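Local coordinates for hypothetical protein Atu0240 (PDB 2GAX), which is of unknown function but belongs to a protein family (DUF2000) grouped with the peptidyl-tRNA hydrolase 2 superfamily, at residues L10-D13 / Q18-N21; A24-G29 / G114-A119; E40-G45 / N51-Q56; L76-T81 / V124-K129. One frame throughout, in Å; residues are numbered along the deposited sequence.

Contact 1 of 4, residues L10-D13 / Q18-N21; sequences LRDD and QKLN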
# COMPACT_ATOMS: atom_id res chain seq x y z
N LEU A 10 2.05 -0.07 -7.11
CA LEU A 10 2.88 -1.25 -7.34
C LEU A 10 3.91 -1.01 -8.42
O LEU A 10 3.71 -0.18 -9.30
CB LEU A 10 1.98 -2.43 -7.73
CG LEU A 10 0.90 -2.76 -6.69
CD1 LEU A 10 -0.11 -3.74 -7.25
CD2 LEU A 10 1.52 -3.28 -5.37
N ARG A 11 5.03 -1.72 -8.35
CA ARG A 11 6.01 -1.63 -9.43
C ARG A 11 5.46 -2.45 -10.60
O ARG A 11 5.09 -3.61 -10.41
CB ARG A 11 7.39 -2.14 -8.97
CG ARG A 11 8.53 -1.61 -9.84
CD ARG A 11 9.88 -2.08 -9.35
NE ARG A 11 10.09 -3.51 -9.58
CZ ARG A 11 11.07 -4.22 -9.01
NH1 ARG A 11 11.91 -3.64 -8.16
NH2 ARG A 11 11.20 -5.51 -9.26
N ASP A 12 5.40 -1.87 -11.80
CA ASP A 12 4.60 -2.49 -12.87
C ASP A 12 5.16 -3.82 -13.37
O ASP A 12 4.41 -4.65 -13.88
CB ASP A 12 4.34 -1.54 -14.04
CG ASP A 12 3.12 -1.96 -14.88
OD1 ASP A 12 2.22 -2.69 -14.37
OD2 ASP A 12 3.06 -1.55 -16.07
N ASP A 13 6.46 -4.04 -13.19
CA ASP A 13 7.09 -5.25 -13.73
C ASP A 13 6.92 -6.53 -12.89
O ASP A 13 7.40 -7.60 -13.29
CB ASP A 13 8.55 -4.99 -14.09
CG ASP A 13 9.42 -4.70 -12.87
OD1 ASP A 13 8.87 -4.47 -11.78
OD2 ASP A 13 10.65 -4.69 -13.03
N GLN A 18 2.83 -11.64 -7.45
CA GLN A 18 3.63 -10.73 -6.63
C GLN A 18 2.84 -9.46 -6.31
O GLN A 18 2.88 -8.99 -5.18
CB GLN A 18 4.97 -10.39 -7.29
CG GLN A 18 5.94 -11.57 -7.39
CD GLN A 18 7.22 -11.22 -8.14
OE1 GLN A 18 7.18 -10.59 -9.19
NE2 GLN A 18 8.35 -11.64 -7.60
N LYS A 19 2.13 -8.93 -7.30
CA LYS A 19 1.29 -7.74 -7.11
C LYS A 19 0.21 -8.00 -6.06
O LYS A 19 -0.05 -7.14 -5.21
CB LYS A 19 0.65 -7.29 -8.43
CG LYS A 19 1.64 -6.71 -9.44
CD LYS A 19 0.91 -6.15 -10.66
CE LYS A 19 1.91 -5.58 -11.67
NZ LYS A 19 1.24 -5.22 -12.96
N LEU A 20 -0.38 -9.19 -6.11
CA LEU A 20 -1.44 -9.59 -5.18
C LEU A 20 -0.87 -9.78 -3.77
O LEU A 20 -1.42 -9.22 -2.81
CB LEU A 20 -2.16 -10.84 -5.68
CG LEU A 20 -2.98 -10.72 -6.98
CD1 LEU A 20 -3.25 -12.07 -7.66
CD2 LEU A 20 -4.27 -9.97 -6.81
N ASN A 21 0.24 -10.53 -3.66
CA ASN A 21 0.98 -10.66 -2.39
C ASN A 21 1.31 -9.29 -1.77
O ASN A 21 0.98 -9.05 -0.60
CB ASN A 21 2.24 -11.51 -2.61
CG ASN A 21 3.09 -11.67 -1.36
OD1 ASN A 21 3.76 -10.73 -0.91
ND2 ASN A 21 3.11 -12.88 -0.82
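K19 meets L10 with its carbon chain and D12 with its charged end, so a single side chain carries both halves of the contact. The apolar half lies near the backbones: L10 CD1 packs on K19 CB at 3.8 Å, and both methyls of L10 approach K19 O. Beyond CG the lysine runs fully extended, and K19 CE passes 3.5 Å from D12 O. A long aliphatic stem with a polar tip suits this place, where the buried end of a strand gives way to an exposed loop. The contact closes the strand-to-helix connection of a beta-alpha-beta unit: strand 4-11, helix 16-33 and, after a hairpin excursion, the parallel neighbour 58-63.

The polar half is a salt bridge from K19 NZ to D12 OD1, 3.1 Å long and nearly in line with the C-O bond. D12 CG stands anti to the backbone N (chi1 -159°), and D12 O receives a weak hydrogen bond from K19 NZ at 3.3 Å. The main polar partner of K19 NZ, however, is H134 NE2, near the C-terminus. At the strand end, R11 NE forms a salt-bridged hydrogen bond to the syn lone pair of D13 OD1 (2.7 Å), 16° out of the guanidinium plane.

Contact 2 of 4, residues A24-G29 / G114-A119; sequences AFLMSG and GMALRA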
# COMPACT_ATOMS: atom_id res chain seq x y z
N ALA A 24 -1.76 -7.32 -0.56
CA ALA A 24 -2.31 -7.90 0.65
C ALA A 24 -1.54 -7.39 1.87
O ALA A 24 -2.15 -6.91 2.84
CB ALA A 24 -2.26 -9.40 0.57
N PHE A 25 -0.21 -7.47 1.81
CA PHE A 25 0.62 -6.99 2.91
C PHE A 25 0.52 -5.49 3.14
O PHE A 25 0.35 -5.04 4.27
CB PHE A 25 2.06 -7.41 2.70
CG PHE A 25 2.31 -8.83 3.08
CD1 PHE A 25 2.56 -9.16 4.41
CD2 PHE A 25 2.28 -9.84 2.13
CE1 PHE A 25 2.78 -10.50 4.78
CE2 PHE A 25 2.51 -11.17 2.49
CZ PHE A 25 2.77 -11.50 3.81
N LEU A 26 0.58 -4.72 2.06
CA LEU A 26 0.43 -3.26 2.21
C LEU A 26 -0.88 -2.86 2.91
O LEU A 26 -0.89 -1.97 3.77
CB LEU A 26 0.54 -2.57 0.85
CG LEU A 26 1.91 -2.64 0.15
CD1 LEU A 26 1.75 -2.13 -1.26
CD2 LEU A 26 3.00 -1.86 0.90
N MSE A 27 -1.97 -3.51 2.53
CA MSE A 27 -3.29 -3.20 3.07
C MSE A 27 -3.40 -3.57 4.54
O MSE A 27 -4.10 -2.90 5.30
CB MSE A 27 -4.38 -3.91 2.25
CG MSE A 27 -4.81 -3.12 1.02
SE MSE A 27 -5.57 -1.35 1.54
CE MSE A 27 -6.84 -1.89 2.71
N SER A 28 -2.69 -4.63 4.93
CA SER A 28 -2.69 -5.03 6.35
C SER A 28 -2.14 -3.89 7.21
O SER A 28 -2.63 -3.63 8.33
CB SER A 28 -1.93 -6.36 6.56
OG SER A 28 -0.52 -6.21 6.46
N GLY A 29 -1.12 -3.21 6.68
CA GLY A 29 -0.55 -2.01 7.34
C GLY A 29 -1.52 -0.84 7.39
O GLY A 29 -1.60 -0.11 8.39
N GLY A 114 6.24 -1.85 -3.81
CA GLY A 114 4.88 -1.39 -3.53
C GLY A 114 4.84 -0.44 -2.36
O GLY A 114 5.68 -0.51 -1.48
N MSE A 115 3.85 0.44 -2.37
CA MSE A 115 3.57 1.36 -1.27
C MSE A 115 2.07 1.60 -1.21
O MSE A 115 1.39 1.61 -2.25
CB MSE A 115 4.29 2.69 -1.47
CG MSE A 115 4.17 3.65 -0.29
SE MSE A 115 5.06 5.38 -0.65
CE MSE A 115 3.51 6.45 -1.16
N ALA A 116 1.55 1.78 -0.01
CA ALA A 116 0.17 2.21 0.15
C ALA A 116 0.15 3.32 1.15
O ALA A 116 0.94 3.34 2.09
CB ALA A 116 -0.72 1.09 0.65
N LEU A 117 -0.81 4.21 0.97
CA LEU A 117 -1.01 5.31 1.90
C LEU A 117 -2.48 5.66 2.02
O LEU A 117 -3.28 5.36 1.11
CB LEU A 117 -0.19 6.52 1.45
CG LEU A 117 -0.62 7.35 0.23
CD1 LEU A 117 0.04 8.75 0.28
CD2 LEU A 117 -0.34 6.65 -1.10
N ARG A 118 -2.82 6.27 3.15
CA ARG A 118 -4.11 6.89 3.38
C ARG A 118 -3.82 8.28 3.93
O ARG A 118 -3.22 8.41 5.01
CB ARG A 118 -4.93 6.10 4.39
CG ARG A 118 -6.24 6.78 4.81
CD ARG A 118 -6.99 5.92 5.83
NE ARG A 118 -8.34 6.42 6.04
CZ ARG A 118 -8.66 7.39 6.89
NH1 ARG A 118 -7.73 7.97 7.64
NH2 ARG A 118 -9.94 7.77 7.00
N ALA A 119 -4.24 9.31 3.19
CA ALA A 119 -4.01 10.69 3.61
C ALA A 119 -5.02 11.63 2.98
O ALA A 119 -5.74 11.24 2.05
CB ALA A 119 -2.61 11.12 3.24
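L26 rests on G114, M115 and A116, pressing helix 16-33 onto strand 112-120 in the buried centre of an alpha/beta sandwich, a mixed sheet with helices on both faces. The two axes are 8.0 Å apart at their closest and run in nearly the same direction, with a signed crossing angle of -28°. That close spacing is consistent with the little bulk the strand offers on this face: A116 has a lone methyl and G114 no side chain, and L26 CD1 lies 3.7 Å from G114 C on the side where there would be little room for one.

No hydrogen bond joins the segments; leucine carbons pack on an alanine methyl and on the strand's backbone. L26 CB meets A116 CB at 3.9 Å, methylene against methyl. Further out, both methyls of the leucine fork lie over one face of the G114-M115 peptide, L26 CD1 nearer M115 N (3.5 Å) and L26 CD2 nearer G114 O (3.8 Å). The CG of L26 is anti to its carbonyl carbon (chi1 -66°), which lets the fork drop toward the G114 end of the strand. Leucine suits the place, being long enough to reach the backbone over a glycine.

Strand alternation sends M115, a selenomethionine, and L117 to the other face, where I127 of helix 121-127 touches both.

G114 and A116 pair through their backbones with Y85 and S83, and S83 OG also bonds L26 O. Within the helix, S28 OG donates to F25 O at 2.6 Å, in the carbonyl plane and on a lone pair.

Contact 3 of 4, residues E40-G45 / N51-Q56; sequences EPYRDG and NPLSIQ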
# COMPACT_ATOMS: atom_id res chain seq x y z
N GLU A 40 -19.28 -2.50 9.40
CA GLU A 40 -20.16 -3.52 9.99
C GLU A 40 -19.97 -4.87 9.29
O GLU A 40 -19.57 -4.90 8.13
CB GLU A 40 -21.61 -3.05 9.83
CG GLU A 40 -22.03 -2.02 10.85
CD GLU A 40 -22.11 -2.63 12.23
OE1 GLU A 40 -23.08 -3.38 12.50
OE2 GLU A 40 -21.18 -2.39 13.03
N PRO A 41 -20.27 -6.00 9.98
CA PRO A 41 -20.09 -7.27 9.26
C PRO A 41 -21.04 -7.45 8.07
O PRO A 41 -22.16 -6.94 8.07
CB PRO A 41 -20.39 -8.33 10.33
CG PRO A 41 -20.26 -7.61 11.66
CD PRO A 41 -20.73 -6.22 11.36
N TYR A 42 -20.57 -8.19 7.07
CA TYR A 42 -21.38 -8.57 5.93
C TYR A 42 -22.25 -9.75 6.30
O TYR A 42 -21.79 -10.68 6.99
CB TYR A 42 -20.48 -8.88 4.72
CG TYR A 42 -20.01 -7.65 3.96
CD1 TYR A 42 -20.45 -7.42 2.66
CD2 TYR A 42 -19.15 -6.71 4.54
CE1 TYR A 42 -20.04 -6.29 1.94
CE2 TYR A 42 -18.73 -5.56 3.82
CZ TYR A 42 -19.20 -5.37 2.52
OH TYR A 42 -18.79 -4.27 1.79
N ARG A 43 -23.51 -9.72 5.86
CA ARG A 43 -24.51 -10.72 6.20
C ARG A 43 -25.23 -11.13 4.92
O ARG A 43 -25.76 -10.28 4.18
CB ARG A 43 -25.49 -10.14 7.25
CG ARG A 43 -24.82 -9.70 8.55
CD ARG A 43 -25.80 -9.02 9.51
NE ARG A 43 -25.14 -8.17 10.51
CZ ARG A 43 -24.55 -8.59 11.65
NH1 ARG A 43 -24.48 -9.88 11.96
NH2 ARG A 43 -24.01 -7.70 12.49
N ASP A 44 -25.23 -12.42 4.61
CA ASP A 44 -25.88 -12.83 3.36
C ASP A 44 -27.37 -13.14 3.53
O ASP A 44 -27.91 -12.98 4.62
CB ASP A 44 -25.13 -13.94 2.65
CG ASP A 44 -25.24 -15.28 3.36
OD1 ASP A 44 -26.17 -15.47 4.18
OD2 ASP A 44 -24.40 -16.13 3.06
N GLY A 45 -27.99 -13.61 2.44
CA GLY A 45 -29.44 -13.83 2.36
C GLY A 45 -29.89 -15.07 3.13
O GLY A 45 -31.08 -15.37 3.18
N ASN A 51 -16.61 -11.32 7.53
CA ASN A 51 -15.76 -10.26 8.07
C ASN A 51 -16.26 -8.90 7.63
O ASN A 51 -16.73 -8.77 6.50
CB ASN A 51 -14.31 -10.43 7.61
CG ASN A 51 -13.59 -11.59 8.28
OD1 ASN A 51 -12.69 -12.22 7.71
ND2 ASN A 51 -13.97 -11.85 9.52
N PRO A 52 -16.13 -7.89 8.51
CA PRO A 52 -16.39 -6.54 8.02
C PRO A 52 -15.20 -6.09 7.17
O PRO A 52 -14.09 -6.61 7.36
CB PRO A 52 -16.48 -5.71 9.29
CG PRO A 52 -15.57 -6.43 10.27
CD PRO A 52 -15.73 -7.90 9.93
N LEU A 53 -15.42 -5.19 6.23
CA LEU A 53 -14.35 -4.77 5.30
C LEU A 53 -14.15 -3.26 5.37
O LEU A 53 -14.89 -2.57 6.06
CB LEU A 53 -14.70 -5.19 3.86
CG LEU A 53 -15.17 -6.63 3.55
CD1 LEU A 53 -15.51 -6.78 2.06
CD2 LEU A 53 -14.17 -7.73 3.99
N SER A 54 -13.15 -2.74 4.65
CA SER A 54 -12.95 -1.29 4.53
C SER A 54 -14.22 -0.66 4.00
O SER A 54 -14.82 -1.16 3.04
CB SER A 54 -11.79 -0.95 3.60
OG SER A 54 -11.71 0.47 3.41
N ILE A 55 -14.63 0.43 4.63
CA ILE A 55 -15.76 1.20 4.15
C ILE A 55 -15.31 2.20 3.08
O ILE A 55 -16.14 2.79 2.40
CB ILE A 55 -16.48 1.94 5.30
CG1 ILE A 55 -15.53 2.91 6.03
CG2 ILE A 55 -17.11 0.93 6.23
CD1 ILE A 55 -16.22 3.79 7.08
N GLN A 56 -14.00 2.39 2.97
CA GLN A 56 -13.41 3.40 2.10
C GLN A 56 -12.86 2.76 0.83
O GLN A 56 -12.19 1.73 0.90
CB GLN A 56 -12.29 4.11 2.88
CG GLN A 56 -11.66 5.30 2.23
CD GLN A 56 -10.79 6.12 3.18
OE1 GLN A 56 -10.74 5.89 4.41
NE2 GLN A 56 -10.08 7.09 2.62
O HOH W 1 -17.90 -3.57 6.52
O HOH W 2 -17.31 -2.44 2.52
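Y42 and L53 make the tight part of this surface contact. L53 CD1 sits over one face of the tyrosine ring, 4.3 Å from the centroid and 28° off the normal, a CH-pi contact, while L53 CG lies 3.7 Å from Y42 CE2. The two side chains cross at about a right angle, so the branched leucine presses on a broad flat surface. At the ring edge, near its plane, lies P52 CA. Closer to the backbone, P52 CB packs 3.4 Å from E40 O, and the CA atoms of P41 and P52 come within about 4.0 Å.

The other side is looser and bridged by water. No hydrogen bond joins the segments directly: with no N-H at P41 or P52, the backbone pairing is probably interrupted here, between the Y42-Y50 and L53-G39 bonds. One water instead donates to E40 O (2.7 Å) and accepts from L53 N. A second lies in the plane of the Y42 ring, linking the tyrosine hydroxyl to S54 O (2.8 Å from the water). A tyrosine suits such a border, with a greasy face for the leucine and a hydroxyl for solvent.

Beyond Y42, D44 accepts hydrogen bonds from A46 N and N48 N in the turn. The segments flank the base of a short, weakly bonded beta hairpin, strands 42-43 and 49-50, which extends well away from the globular sheet.

Contact 4 of 4, residues L76-T81 / V124-K129; sequences LERDIT and VDKITK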
# COMPACT_ATOMS: atom_id res chain seq x y z
N LEU A 76 7.30 10.88 2.39
CA LEU A 76 8.10 11.19 3.58
C LEU A 76 8.17 12.71 3.76
O LEU A 76 8.05 13.22 4.87
CB LEU A 76 9.51 10.59 3.44
CG LEU A 76 9.62 9.07 3.56
CD1 LEU A 76 11.03 8.60 3.23
CD2 LEU A 76 9.25 8.62 4.96
N GLU A 77 8.37 13.40 2.64
CA GLU A 77 8.41 14.86 2.61
C GLU A 77 7.12 15.47 3.15
O GLU A 77 7.15 16.48 3.84
CB GLU A 77 8.69 15.35 1.19
CG GLU A 77 10.11 15.04 0.70
CD GLU A 77 10.38 15.53 -0.73
OE1 GLU A 77 9.51 16.22 -1.32
OE2 GLU A 77 11.47 15.22 -1.27
N ARG A 78 6.00 14.81 2.86
CA ARG A 78 4.67 15.24 3.32
C ARG A 78 4.27 14.67 4.69
O ARG A 78 3.09 14.71 5.06
CB ARG A 78 3.64 14.80 2.29
CG ARG A 78 3.88 15.36 0.91
CD ARG A 78 3.21 16.68 0.76
NE ARG A 78 3.38 17.22 -0.59
CZ ARG A 78 2.95 18.41 -0.96
NH1 ARG A 78 2.31 19.19 -0.10
NH2 ARG A 78 3.15 18.83 -2.21
N ASP A 79 5.24 14.14 5.43
CA ASP A 79 5.00 13.60 6.78
C ASP A 79 3.93 12.51 6.84
O ASP A 79 3.20 12.38 7.83
CB ASP A 79 4.63 14.71 7.79
CG ASP A 79 5.74 15.71 8.00
OD1 ASP A 79 6.92 15.30 8.10
OD2 ASP A 79 5.43 16.91 8.10
N ILE A 80 3.85 11.71 5.78
CA ILE A 80 2.93 10.56 5.73
C ILE A 80 3.67 9.29 6.15
O ILE A 80 4.82 9.05 5.74
CB ILE A 80 2.33 10.39 4.29
CG1 ILE A 80 1.79 11.72 3.75
CG2 ILE A 80 1.31 9.23 4.23
CD1 ILE A 80 0.71 12.39 4.59
N THR A 81 3.01 8.51 7.00
CA THR A 81 3.48 7.18 7.38
C THR A 81 2.80 6.18 6.45
O THR A 81 1.57 6.11 6.39
CB THR A 81 3.20 6.88 8.87
OG1 THR A 81 3.88 7.85 9.68
CG2 THR A 81 3.70 5.48 9.25
N VAL A 124 -2.63 13.10 -1.27
CA VAL A 124 -2.41 11.81 -1.96
C VAL A 124 -2.17 11.99 -3.46
O VAL A 124 -1.26 11.37 -4.02
CB VAL A 124 -3.58 10.82 -1.71
CG1 VAL A 124 -3.41 9.56 -2.56
CG2 VAL A 124 -3.65 10.45 -0.24
N ASP A 125 -2.98 12.82 -4.10
CA ASP A 125 -2.84 13.10 -5.54
C ASP A 125 -1.49 13.75 -5.90
O ASP A 125 -0.91 13.46 -6.96
CB ASP A 125 -4.00 13.98 -6.02
CG ASP A 125 -5.34 13.28 -5.91
OD1 ASP A 125 -5.42 12.07 -6.23
OD2 ASP A 125 -6.31 13.95 -5.52
N LYS A 126 -0.99 14.63 -5.04
CA LYS A 126 0.35 15.21 -5.18
C LYS A 126 1.46 14.15 -5.01
O LYS A 126 2.44 14.14 -5.74
CB LYS A 126 0.56 16.34 -4.17
CG LYS A 126 -0.23 17.61 -4.49
CD LYS A 126 -0.01 18.72 -3.46
CE LYS A 126 -0.48 20.07 -4.00
NZ LYS A 126 0.24 20.45 -5.27
N ILE A 127 1.29 13.27 -4.02
CA ILE A 127 2.28 12.25 -3.74
C ILE A 127 2.40 11.28 -4.91
O ILE A 127 3.51 10.96 -5.35
CB ILE A 127 1.96 11.53 -2.41
CG1 ILE A 127 2.36 12.41 -1.23
CG2 ILE A 127 2.66 10.18 -2.33
CD1 ILE A 127 1.74 12.00 0.10
N THR A 128 1.25 10.85 -5.43
CA THR A 128 1.18 9.78 -6.42
C THR A 128 1.34 10.27 -7.87
O THR A 128 1.21 9.48 -8.81
CB THR A 128 -0.15 9.00 -6.32
OG1 THR A 128 -1.24 9.86 -6.69
CG2 THR A 128 -0.38 8.47 -4.89
N LYS A 129 1.63 11.56 -8.05
CA LYS A 129 1.83 12.13 -9.40
C LYS A 129 2.79 11.30 -10.24
O LYS A 129 3.89 10.95 -9.79
CB LYS A 129 2.32 13.58 -9.31
CG LYS A 129 2.29 14.35 -10.62
CD LYS A 129 2.93 15.72 -10.43
CE LYS A 129 3.13 16.46 -11.74
NZ LYS A 129 3.87 17.73 -11.51
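I80 and R78 lie against I127, with K126 flanking the arginine's outer end. At the apolar centre the CG1 methylene of I80 meets the terminal CD1 methyl of I127 at 3.7 Å, the two side chains crossing at a slant. Beside it the aliphatic stem of R78 slides past I127 in the opposite direction, R78 CG lying 3.9 Å from I127 CG1. A sharp bend at chi2 (-89°) turns the rest of the arginine toward K126, whose CD lies over one face of the guanidinium, 3.4 Å from R78 NH2. Only the carbon stem of the lysine is used this way; its last torsion is bent (chi4 -58°), and K126 NZ stays 4.5 Å from R78 NH2. Two like charges at that spacing should repel somewhat, a cost that exposure to solvent would soften. Both residue types suit the rim: the stem of R78 lies along I127, and that of K126 covers the guanidinium, while both residues are exposed.

One shell out, the helix ending before R78 sets these side chains in place. D79, with positive phi (56°), is the C-prime residue of a Schellman motif, its N bonded to L76 O at 3.0 Å and I80 N to S75 O. The chain thereby leaves the helix, with R78 and I80 both directed at the same neighbour. On the other segment, T128 N bonds V124 O, and R74 NH1 bonds I127 O and K129 O.

I127 thus packs between helix 65-77, touching I71 and S75, and strand 112-120, touching M115 and L117, while I80 reaches A119 of that strand.

Contact 2 is the core, about 2 Å from the centre of the chain and without a hydrogen bond across its interface; contacts 1 and 4 are partly buried, and contact 3 is at the surface. Helix 16-33 serves contacts 1 and 2, which meet where L10 touches L26 and G114. Contact 4 lies on the far face of the sheet from that helix, joined to contact 2 through L117 and I127. Contact 3 stands about 20 Å from contact 2, centre to centre, yet is tied to it by R118 NE and Q56 OE1. Chemistry follows depth: bare methyls inside, a salt bridge in contact 1, a lysine methylene over a guanidinium beside isoleucine packing in contact 4, and waters in contact 3.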